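Local coordinates for protein sawadee homeodomain homolog 1 (Arabidopsis thaliana, PDB 4IUP) that takes part in RNA-directed DNA methylation, associating with the RNA polymerase IV complex and reading H3K9-methylated histone tails through its SAWADEE domain, at residues C68-C79 against D91-H102. The protein carries 2 engineered substitutions. Residues are numbered along the deposited sequence; the frame is centred on the assembly and turned at random.
Sequences CGRVNVGDLMLC and DGHVMNIKRGIH. Engineered in segment 68-79: M77 (natural residue Leu). Engineered in segment 91-102: M95 (natural residue Leu). With ZN (zinc ion), chain D.
With SG of C68 wedged between its own backbone N and carbonyl carbon (chi1 74°), and the ring of H102 swung into the same kind of rotamer (chi1 83°), the two side chains converge on one zinc ion. C68 SG binds the zinc at 2.4 Å, while H102 NE2 meets it in the plane of the imidazole; C107 and C109 complete the four-ligand site. Beside the metal, R99 brings its guanidinium to the carbonyls of C68, in the 3-10 segment, and V71 just after it. R99 NH1 gives C68 O a hydrogen bond of 2.9 Å from above the carbonyl plane, and R99 NH2 adds a weak one to V71 O. A water held by R99 NH2 and N72 OD1 lies at the guanidinium edge, and I97 CG2 lies above one face, toward its rim. An arginine suits this place because its several N-H groups can serve carbonyls and water together.

Farther along, the type II turn N72-D75 uses G74 where a side chain would jam against the preceding carbonyl; G74 N reaches V94 O at 2.8 Å. D75 OD2 accepts the N-H of N72, steadying the turn. V94, branched and buried, presses CG2 on M77 CG (3.6 Å), an engineered selenomethionine. Beyond it the antiparallel hairpin strands pair M77 with G92 through two backbone bonds; a CB on G92 would come tight against C79 SG. On the other face, L76 CD1 lies over the H93 ring as a CH-pi contact, 4.2 Å from its centroid. An alanine in place of H93 would probably lose this contact and leave a gap beside the L76 methyl. Zinc ligation and the R99 bonds thus tie the 3-10 segment before strand 76-83 to the loop after strand 86-98, regions that the strand pairing does not reach.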
ATOM      1  N   CYS A  68      -7.322  12.394  -9.672  1.00 11.10           N
ATOM      2  CA  CYS A  68      -6.377  11.455 -10.287  1.00 12.04           C
ATOM      3  C   CYS A  68      -5.136  12.157 -10.845  1.00 11.95           C
ATOM      4  O   CYS A  68      -4.130  11.507 -11.128  1.00 11.25           O
ATOM      5  CB  CYS A  68      -7.052  10.616 -11.376  1.00 11.71           C
ATOM      6  SG  CYS A  68      -7.399  11.501 -12.910  1.00 11.25           S
ATOM      7  N   GLY A  69      -5.213  13.477 -11.001  1.00 11.46           N
ATOM      8  CA  GLY A  69      -4.062  14.268 -11.440  1.00 17.11           C
ATOM      9  C   GLY A  69      -2.934  14.318 -10.422  1.00 20.15           C
ATOM     10  O   GLY A  69      -1.786  14.626 -10.776  1.00 15.67           O
ATOM     11  N   ARG A  70      -3.250  14.019  -9.159  1.00 13.02           N
ATOM     12  CA  ARG A  70      -2.246  14.053  -8.088  1.00 14.04           C
ATOM     13  C   ARG A  70      -1.338  12.819  -8.091  1.00 15.41           C
ATOM     14  O   ARG A  70      -0.308  12.797  -7.409  1.00 17.42           O
ATOM     15  CB  ARG A  70      -2.904  14.238  -6.714  1.00 15.31           C
ATOM     16  CG  ARG A  70      -3.486  12.962  -6.104  1.00 15.15           C
ATOM     17  CD  ARG A  70      -4.181  13.255  -4.780  1.00 21.27           C
ATOM     18  NE  ARG A  70      -3.240  13.746  -3.775  1.00 22.37           N
ATOM     19  CZ  ARG A  70      -3.587  14.428  -2.686  1.00 22.53           C
ATOM     20  NH1 ARG A  70      -4.861  14.707  -2.448  1.00 22.64           N
ATOM     21  NH2 ARG A  70      -2.659  14.826  -1.832  1.00 22.28           N
ATOM     22  N   VAL A  71      -1.734  11.792  -8.837  1.00 10.98           N
ATOM     23  CA  VAL A  71      -0.911  10.599  -9.012  1.00  8.49           C
ATOM     24  C   VAL A  71       0.046  10.848 -10.180  1.00 12.74           C
ATOM     25  O   VAL A  71      -0.392  11.144 -11.296  1.00 13.23           O
ATOM     26  CB  VAL A  71      -1.774   9.341  -9.276  1.00 10.53           C
ATOM     27  CG1 VAL A  71      -0.909   8.097  -9.390  1.00 17.36           C
ATOM     28  CG2 VAL A  71      -2.817   9.170  -8.174  1.00 13.35           C
ATOM     29  N   ASN A  72       1.344  10.735  -9.910  1.00  9.27           N
ATOM     30  CA  ASN A  72       2.372  11.019 -10.908  1.00 13.40           C
ATOM     31  C   ASN A  72       3.370   9.881 -11.063  1.00 13.01           C
ATOM     32  O   ASN A  72       3.561   9.089 -10.139  1.00 10.78           O
ATOM     33  CB  ASN A  72       3.115  12.304 -10.540  1.00 16.77           C
ATOM     34  CG  ASN A  72       2.222  13.529 -10.603  1.00 27.05           C
ATOM     35  OD1 ASN A  72       1.671  13.859 -11.658  1.00 26.29           O
ATOM     36  ND2 ASN A  72       2.082  14.216  -9.475  1.00 22.48           N
ATOM     37  N   VAL A  73       3.983   9.799 -12.244  1.00  9.88           N
ATOM     38  CA  VAL A  73       5.106   8.896 -12.489  1.00 12.17           C
ATOM     39  C   VAL A  73       6.147   9.098 -11.383  1.00 14.32           C
ATOM     40  O   VAL A  73       6.464  10.239 -11.018  1.00 15.41           O
ATOM     41  CB  VAL A  73       5.733   9.135 -13.896  1.00 13.24           C
ATOM     42  CG1 VAL A  73       7.061   8.389 -14.048  1.00 14.00           C
ATOM     43  CG2 VAL A  73       4.758   8.708 -14.994  1.00 17.44           C
ATOM     44  N   GLY A  74       6.637   7.990 -10.830  1.00 10.35           N
ATOM     45  CA  GLY A  74       7.572   8.024  -9.697  1.00 11.38           C
ATOM     46  C   GLY A  74       6.924   7.833  -8.330  1.00 13.32           C
ATOM     47  O   GLY A  74       7.609   7.501  -7.359  1.00 15.16           O
ATOM     48  N   ASP A  75       5.610   8.035  -8.243  1.00  8.39           N
ATOM     49  CA  ASP A  75       4.903   7.921  -6.965  1.00  6.66           C
ATOM     50  C   ASP A  75       4.887   6.499  -6.432  1.00  8.76           C
ATOM     51  O   ASP A  75       4.678   5.537  -7.183  1.00  9.57           O
ATOM     52  CB  ASP A  75       3.454   8.415  -7.074  1.00  5.98           C
ATOM     53  CG  ASP A  75       3.338   9.931  -7.097  1.00 17.57           C
ATOM     54  OD1 ASP A  75       4.363  10.640  -6.954  1.00 15.15           O
ATOM     55  OD2 ASP A  75       2.200  10.415  -7.254  1.00 14.26           O
ATOM     56  N   LEU A  76       5.109   6.380  -5.128  1.00  7.64           N
ATOM     57  CA  LEU A  76       4.884   5.125  -4.421  1.00 10.81           C
ATOM     58  C   LEU A  76       3.386   4.967  -4.156  1.00 10.39           C
ATOM     59  O   LEU A  76       2.746   5.876  -3.620  1.00 10.55           O
ATOM     60  CB  LEU A  76       5.673   5.105  -3.102  1.00 11.99           C
ATOM     61  CG  LEU A  76       5.402   3.961  -2.115  1.00 12.69           C
ATOM     62  CD1 LEU A  76       5.932   2.636  -2.665  1.00 17.84           C
ATOM     63  CD2 LEU A  76       6.030   4.282  -0.762  1.00 17.50           C
HETATM   64  N   MSE A  77       2.836   3.816  -4.545  1.00  9.87           N
HETATM   65  CA  MSE A  77       1.418   3.515  -4.329  1.00 11.52           C
HETATM   66  C   MSE A  77       1.289   2.166  -3.641  1.00 11.45           C
HETATM   67  O   MSE A  77       2.118   1.275  -3.856  1.00  9.52           O
HETATM   68  CB  MSE A  77       0.647   3.439  -5.659  1.00  7.53           C
HETATM   69  CG  MSE A  77       0.836   4.616  -6.595  1.00 12.41           C
HETATM   70 SE   MSE A  77       0.193   6.303  -5.865  1.00 26.49          SE
HETATM   71  CE  MSE A  77      -1.739   6.030  -6.073  1.00  9.67           C
ATOM     72  N   LEU A  78       0.247   2.017  -2.830  1.00 10.02           N
ATOM     73  CA  LEU A  78      -0.175   0.699  -2.377  1.00  6.23           C
ATOM     74  C   LEU A  78      -1.140   0.135  -3.422  1.00 11.85           C
ATOM     75  O   LEU A  78      -2.186   0.737  -3.694  1.00 11.76           O
ATOM     76  CB  LEU A  78      -0.843   0.761  -0.996  1.00  4.83           C
ATOM     77  CG  LEU A  78      -1.221  -0.608  -0.406  1.00  5.17           C
ATOM     78  CD1 LEU A  78       0.028  -1.428  -0.056  1.00  4.74           C
ATOM     79  CD2 LEU A  78      -2.132  -0.462   0.819  1.00  8.36           C
ATOM     80  N   CYS A  79      -0.788  -1.020  -3.989  1.00  8.44           N
ATOM     81  CA  CYS A  79      -1.479  -1.567  -5.155  1.00  6.92           C
ATOM     82  C   CYS A  79      -2.137  -2.901  -4.867  1.00 10.22           C
ATOM     83  O   CYS A  79      -1.541  -3.778  -4.230  1.00  8.15           O
ATOM     84  CB  CYS A  79      -0.495  -1.761  -6.310  1.00 11.85           C
ATOM     85  SG  CYS A  79       0.447  -0.310  -6.737  1.00 14.87           S
ATOM     86  N   ASP A  91       3.436  -2.715  -2.405  1.00  6.61           N
ATOM     87  CA  ASP A  91       4.015  -1.457  -2.875  1.00  7.55           C
ATOM     88  C   ASP A  91       4.474  -1.547  -4.326  1.00  9.45           C
ATOM     89  O   ASP A  91       5.072  -2.541  -4.745  1.00  7.54           O
ATOM     90  CB  ASP A  91       5.181  -1.027  -1.982  1.00 14.36           C
ATOM     91  CG  ASP A  91       4.715  -0.399  -0.679  1.00 16.48           C
ATOM     92  OD1 ASP A  91       3.502  -0.107  -0.549  1.00 17.72           O
ATOM     93  OD2 ASP A  91       5.559  -0.188   0.212  1.00 17.82           O
ATOM     94  N   GLY A  92       4.181  -0.499  -5.084  1.00 11.91           N
ATOM     95  CA  GLY A  92       4.659  -0.378  -6.454  1.00  9.97           C
ATOM     96  C   GLY A  92       4.956   1.076  -6.755  1.00  9.77           C
ATOM     97  O   GLY A  92       4.581   1.964  -5.986  1.00 11.36           O
ATOM     98  N   HIS A  93       5.635   1.323  -7.867  1.00  8.24           N
ATOM     99  CA  HIS A  93       5.877   2.689  -8.309  1.00  7.51           C
ATOM    100  C   HIS A  93       5.245   2.903  -9.666  1.00  5.49           C
ATOM    101  O   HIS A  93       5.325   2.036 -10.529  1.00 11.82           O
ATOM    102  CB  HIS A  93       7.376   2.996  -8.347  1.00  9.52           C
ATOM    103  CG  HIS A  93       7.990   3.117  -6.989  1.00 16.99           C
ATOM    104  ND1 HIS A  93       8.517   2.038  -6.313  1.00 16.24           N
ATOM    105  CD2 HIS A  93       8.129   4.184  -6.166  1.00 14.92           C
ATOM    106  CE1 HIS A  93       8.972   2.438  -5.138  1.00 19.83           C
ATOM    107  NE2 HIS A  93       8.745   3.735  -5.022  1.00 19.02           N
ATOM    108  N   VAL A  94       4.613   4.056  -9.854  1.00  8.38           N
ATOM    109  CA  VAL A  94       3.989   4.379 -11.135  1.00  7.03           C
ATOM    110  C   VAL A  94       5.080   4.641 -12.170  1.00  9.00           C
ATOM    111  O   VAL A  94       5.945   5.496 -11.957  1.00 10.18           O
ATOM    112  CB  VAL A  94       3.069   5.611 -11.028  1.00  9.19           C
ATOM    113  CG1 VAL A  94       2.449   5.932 -12.387  1.00  6.69           C
ATOM    114  CG2 VAL A  94       1.976   5.381  -9.974  1.00 10.01           C
HETATM  115  N   MSE A  95       5.035   3.900 -13.279  1.00 13.30           N
HETATM  116  CA  MSE A  95       6.045   3.998 -14.341  1.00 12.80           C
HETATM  117  C   MSE A  95       5.557   4.830 -15.523  1.00 12.85           C
HETATM  118  O   MSE A  95       6.348   5.487 -16.204  1.00 10.10           O
HETATM  119  CB  MSE A  95       6.435   2.604 -14.850  1.00  8.75           C
HETATM  120  CG  MSE A  95       6.839   1.615 -13.768  1.00 14.17           C
HETATM  121 SE   MSE A  95       8.263   2.283 -12.605  1.00 28.53          SE
HETATM  122  CE  MSE A  95       9.719   2.321 -13.914  1.00 20.87           C
ATOM    123  N   ASN A  96       4.249   4.784 -15.760  1.00 11.92           N
ATOM    124  CA  ASN A  96       3.637   5.385 -16.940  1.00 15.14           C
ATOM    125  C   ASN A  96       2.169   5.617 -16.641  1.00 13.08           C
ATOM    126  O   ASN A  96       1.555   4.824 -15.927  1.00 11.23           O
ATOM    127  CB  ASN A  96       3.775   4.430 -18.132  1.00 14.43           C
ATOM    128  CG  ASN A  96       3.103   4.947 -19.377  1.00 25.65           C
ATOM    129  OD1 ASN A  96       1.982   4.547 -19.705  1.00 27.83           O
ATOM    130  ND2 ASN A  96       3.776   5.852 -20.079  1.00 26.30           N
ATOM    131  N   ILE A  97       1.611   6.701 -17.179  1.00  8.24           N
ATOM    132  CA  ILE A  97       0.177   6.972 -17.052  1.00  8.95           C
ATOM    133  C   ILE A  97      -0.420   7.298 -18.417  1.00 14.82           C
ATOM    134  O   ILE A  97       0.011   8.247 -19.081  1.00 13.89           O
ATOM    135  CB  ILE A  97      -0.122   8.132 -16.065  1.00 11.24           C
ATOM    136  CG1 ILE A  97       0.540   7.879 -14.709  1.00 11.65           C
ATOM    137  CG2 ILE A  97      -1.640   8.331 -15.895  1.00 10.08           C
ATOM    138  CD1 ILE A  97       0.563   9.090 -13.798  1.00 11.76           C
ATOM    139  N   LYS A  98      -1.402   6.499 -18.827  1.00 12.45           N
ATOM    140  CA  LYS A  98      -2.208   6.807 -19.997  1.00 16.52           C
ATOM    141  C   LYS A  98      -3.472   7.515 -19.519  1.00 13.82           C
ATOM    142  O   LYS A  98      -4.346   6.892 -18.908  1.00 13.10           O
ATOM    143  CB  LYS A  98      -2.555   5.529 -20.753  1.00 16.14           C
ATOM    144  CG  LYS A  98      -2.852   5.728 -22.236  1.00 34.46           C
ATOM    145  CD  LYS A  98      -3.240   4.414 -22.921  1.00 46.98           C
ATOM    146  CE  LYS A  98      -2.278   3.258 -22.598  1.00 56.57           C
ATOM    147  NZ  LYS A  98      -0.909   3.434 -23.171  1.00 60.71           N
ATOM    148  N   ARG A  99      -3.549   8.819 -19.784  1.00 11.72           N
ATOM    149  CA  ARG A  99      -4.642   9.650 -19.286  1.00 16.68           C
ATOM    150  C   ARG A  99      -5.877   9.474 -20.155  1.00 21.78           C
ATOM    151  O   ARG A  99      -5.785   9.487 -21.385  1.00 18.72           O
ATOM    152  CB  ARG A  99      -4.230  11.131 -19.242  1.00 13.82           C
ATOM    153  CG  ARG A  99      -3.150  11.462 -18.211  1.00 13.21           C
ATOM    154  CD  ARG A  99      -3.670  11.340 -16.781  1.00  9.13           C
ATOM    155  NE  ARG A  99      -2.659  11.692 -15.780  1.00 11.61           N
ATOM    156  CZ  ARG A  99      -2.812  11.512 -14.470  1.00 14.67           C
ATOM    157  NH1 ARG A  99      -3.931  10.974 -13.993  1.00 11.71           N
ATOM    158  NH2 ARG A  99      -1.848  11.865 -13.634  1.00 12.55           N
ATOM    159  N   GLY A 100      -7.027   9.297 -19.513  1.00 15.87           N
ATOM    160  CA  GLY A 100      -8.283   9.111 -20.237  1.00 17.75           C
ATOM    161  C   GLY A 100      -9.198  10.320 -20.189  1.00 18.50           C
ATOM    162  O   GLY A 100      -8.934  11.286 -19.472  1.00 15.95           O
ATOM    163  N   ILE A 101     -10.269  10.266 -20.977  1.00 13.79           N
ATOM    164  CA  ILE A 101     -11.319  11.280 -20.935  1.00 16.91           C
ATOM    165  C   ILE A 101     -12.387  10.813 -19.951  1.00 14.85           C
ATOM    166  O   ILE A 101     -13.079   9.820 -20.193  1.00 15.37           O
ATOM    167  CB  ILE A 101     -11.950  11.508 -22.338  1.00 29.36           C
ATOM    168  CG1 ILE A 101     -10.880  11.942 -23.347  1.00 30.74           C
ATOM    169  CG2 ILE A 101     -13.095  12.534 -22.267  1.00 24.24           C
ATOM    170  CD1 ILE A 101     -11.276  11.718 -24.807  1.00 34.72           C
ATOM    171  N   HIS A 102     -12.512  11.517 -18.831  1.00 14.25           N
ATOM    172  CA  HIS A 102     -13.490  11.134 -17.816  1.00 11.32           C
ATOM    173  C   HIS A 102     -13.858  12.297 -16.907  1.00 12.87           C
ATOM    174  O   HIS A 102     -13.180  13.331 -16.894  1.00 15.52           O
ATOM    175  CB  HIS A 102     -12.973   9.946 -16.986  1.00  9.77           C
ATOM    176  CG  HIS A 102     -12.053  10.337 -15.871  1.00  9.43           C
ATOM    177  ND1 HIS A 102     -12.506  10.906 -14.701  1.00  9.27           N
ATOM    178  CD2 HIS A 102     -10.710  10.220 -15.735  1.00 10.11           C
ATOM    179  CE1 HIS A 102     -11.484  11.135 -13.896  1.00 10.37           C
ATOM    180  NE2 HIS A 102     -10.380  10.726 -14.499  1.00 10.07           N
TER
HETATM  181 ZN    ZN D 302      -8.080   9.753 -14.350  1.00 12.79          ZN
HETATM  182  O   HOH W   1       0.680  13.037 -14.080  1.00 26.25           O